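Long-range contact in putative hemin transport system, substrate-binding protein (Burkholderia cenocepacia J2315, PDB 5GIZ), which binds heme in the periplasm and probably hands it on to the inner-membrane hemin transporter as part of bacterial heme uptake: residues R130-A135 with P253-A258. Residues are numbered along the deposited sequence; the frame is centred on the assembly and turned at random.
Sequences RDWQAA and PRLPLA
Pro-256, in the first turn of helix 255-269, carries the contact: its ring is pressed against one side of the long helix 118-141, where it packs against Asp-131, Trp-132 and Ala-135. Pro-256 CG lies 3.7 Å from Trp-132 N and Pro-256 CB 3.7 Å from Asp-131 CB. One turn on, the Ala-135 methyl packs against the backbone side of the proline, its CB 3.5 Å from Pro-256 O. The backbones approach most closely at Trp-132 and Pro-256, whose CA atoms are 4.8 Å apart.

Trp-132 closes one flank. Its CG stands anti to the backbone N (chi1 -177°), which sends the indole across toward the flank of helix 255-269, at about a right angle to Pro-256, so that its benzo edge, not a face, meets the proline; CA of Pro-256 lies near the ring plane, 3.9 Å from Trp-132 CE3. Farther out, Leu-255 crosses the indole obliquely and brings CD2 to 3.9 Å from Trp-132 CZ3. On the other flank, Asp-131 turns its carboxylate beside its own backbone N, and a water donates to OD2 and, weakly, to Pro-253 O. No direct hydrogen bond joins the segments.

In this periplasmic binding protein, whose two lobes are linked by a long helix, the contact lays the start of helix 255-269 against the middle of helix 118-141. Val-101 of helix 101-114 touches both Trp-132 and Leu-255, Tyr-178 of helix 171-178 meets the indole edge-to-face, and Arg-254 reaches away to a salt bridge with Glu-17 of helix 13-23, which follows strand 6-11.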
loop_
_atom_site.group_PDB
_atom_site.type_symbol
_atom_site.label_atom_id
_atom_site.label_comp_id
_atom_site.label_asym_id
_atom_site.label_seq_id
_atom_site.Cartn_x
_atom_site.Cartn_y
_atom_site.Cartn_z
ATOM N N ARG A 130 6.687 -17.528 6.061
ATOM C CA ARG A 130 7.197 -17.696 7.416
ATOM C C ARG A 130 6.970 -16.406 8.193
ATOM O O ARG A 130 6.498 -16.421 9.333
ATOM C CB ARG A 130 8.683 -18.085 7.343
ATOM C CG ARG A 130 9.359 -18.352 8.657
ATOM C CD ARG A 130 10.719 -18.987 8.390
ATOM N NE ARG A 130 11.658 -18.137 7.622
ATOM C CZ ARG A 130 12.195 -18.412 6.421
ATOM N NH1 ARG A 130 11.916 -19.540 5.750
ATOM N NH2 ARG A 130 13.055 -17.536 5.873
ATOM N N ASP A 131 7.323 -15.293 7.584
ATOM C CA ASP A 131 7.117 -14.032 8.262
ATOM C C ASP A 131 5.638 -13.741 8.523
ATOM O O ASP A 131 5.253 -13.166 9.567
ATOM C CB ASP A 131 7.731 -12.888 7.475
ATOM C CG ASP A 131 9.248 -12.939 7.439
ATOM O OD1 ASP A 131 9.889 -13.634 8.228
ATOM O OD2 ASP A 131 9.826 -12.253 6.620
ATOM N N TRP A 132 4.799 -14.099 7.557
ATOM C CA TRP A 132 3.371 -13.903 7.737
ATOM C C TRP A 132 2.820 -14.697 8.935
ATOM O O TRP A 132 2.035 -14.191 9.721
ATOM C CB TRP A 132 2.647 -14.248 6.478
ATOM C CG TRP A 132 1.165 -13.994 6.576
ATOM C CD1 TRP A 132 0.203 -14.906 6.421
ATOM C CD2 TRP A 132 0.500 -12.747 6.836
ATOM N NE1 TRP A 132 -1.024 -14.333 6.584
ATOM C CE2 TRP A 132 -0.876 -13.011 6.862
ATOM C CE3 TRP A 132 0.943 -11.456 7.087
ATOM C CZ2 TRP A 132 -1.832 -12.030 7.050
ATOM C CZ3 TRP A 132 -0.013 -10.472 7.331
ATOM C CH2 TRP A 132 -1.390 -10.764 7.272
ATOM N N GLN A 133 3.199 -15.958 9.053
ATOM C CA GLN A 133 2.757 -16.723 10.189
ATOM C C GLN A 133 3.196 -16.096 11.522
ATOM O O GLN A 133 2.421 -16.024 12.468
ATOM C CB GLN A 133 3.246 -18.180 10.098
ATOM C CG GLN A 133 2.749 -19.020 11.263
ATOM C CD GLN A 133 1.241 -19.177 11.255
ATOM O OE1 GLN A 133 0.682 -19.716 10.296
ATOM N NE2 GLN A 133 0.566 -18.695 12.328
ATOM N N ALA A 134 4.415 -15.606 11.577
ATOM C CA ALA A 134 4.924 -14.898 12.761
ATOM C C ALA A 134 4.107 -13.661 13.046
ATOM O O ALA A 134 3.815 -13.370 14.178
ATOM C CB ALA A 134 6.405 -14.588 12.576
ATOM N N ALA A 135 3.750 -12.896 12.030
ATOM C CA ALA A 135 2.938 -11.698 12.210
ATOM C C ALA A 135 1.538 -12.081 12.737
ATOM O O ALA A 135 1.022 -11.480 13.679
ATOM C CB ALA A 135 2.859 -10.953 10.886
ATOM N N PRO A 253 5.695 -7.137 -0.385
ATOM C CA PRO A 253 6.433 -8.161 0.342
ATOM C C PRO A 253 6.705 -7.823 1.793
ATOM O O PRO A 253 7.185 -8.655 2.537
ATOM C CB PRO A 253 7.712 -8.361 -0.482
ATOM C CG PRO A 253 7.824 -7.114 -1.269
ATOM C CD PRO A 253 6.457 -6.612 -1.533
ATOM N N ARG A 254 6.490 -6.568 2.189
ATOM C CA ARG A 254 6.633 -6.186 3.609
ATOM C C ARG A 254 5.370 -6.293 4.409
ATOM O O ARG A 254 5.306 -5.868 5.551
ATOM C CB ARG A 254 7.183 -4.745 3.737
ATOM C CG ARG A 254 8.594 -4.545 3.212
ATOM C CD ARG A 254 9.128 -3.122 3.436
ATOM N NE ARG A 254 8.404 -2.145 2.651
ATOM C CZ ARG A 254 8.393 -0.810 2.884
ATOM N NH1 ARG A 254 8.978 -0.308 3.968
ATOM N NH2 ARG A 254 7.742 0.003 2.071
ATOM N N LEU A 255 4.347 -6.925 3.826
ATOM C CA LEU A 255 3.062 -7.016 4.517
ATOM C C LEU A 255 3.211 -7.538 5.975
ATOM O O LEU A 255 2.622 -7.000 6.876
ATOM C CB LEU A 255 2.055 -7.876 3.737
ATOM C CG LEU A 255 0.670 -7.940 4.373
ATOM C CD1 LEU A 255 -0.111 -6.654 4.328
ATOM C CD2 LEU A 255 -0.140 -9.032 3.705
ATOM N N PRO A 256 3.967 -8.615 6.203
ATOM C CA PRO A 256 4.081 -9.142 7.568
ATOM C C PRO A 256 4.654 -8.111 8.542
ATOM O O PRO A 256 4.102 -7.941 9.633
ATOM C CB PRO A 256 4.981 -10.344 7.405
ATOM C CG PRO A 256 4.747 -10.775 5.976
ATOM C CD PRO A 256 4.693 -9.462 5.233
ATOM N N LEU A 257 5.659 -7.373 8.110
ATOM C CA LEU A 257 6.224 -6.308 8.949
ATOM C C LEU A 257 5.299 -5.156 9.109
ATOM O O LEU A 257 5.192 -4.589 10.191
ATOM C CB LEU A 257 7.549 -5.835 8.359
ATOM C CG LEU A 257 8.315 -4.783 9.166
ATOM C CD1 LEU A 257 8.726 -5.293 10.523
ATOM C CD2 LEU A 257 9.481 -4.322 8.307
ATOM N N ALA A 258 4.599 -4.785 8.042
ATOM C CA ALA A 258 3.620 -3.724 8.125
ATOM C C ALA A 258 2.489 -4.028 9.119
ATOM O O ALA A 258 2.095 -3.173 9.906
ATOM C CB ALA A 258 3.034 -3.435 6.764
HETATM O O HOH W 1 8.154 -10.751 4.955
#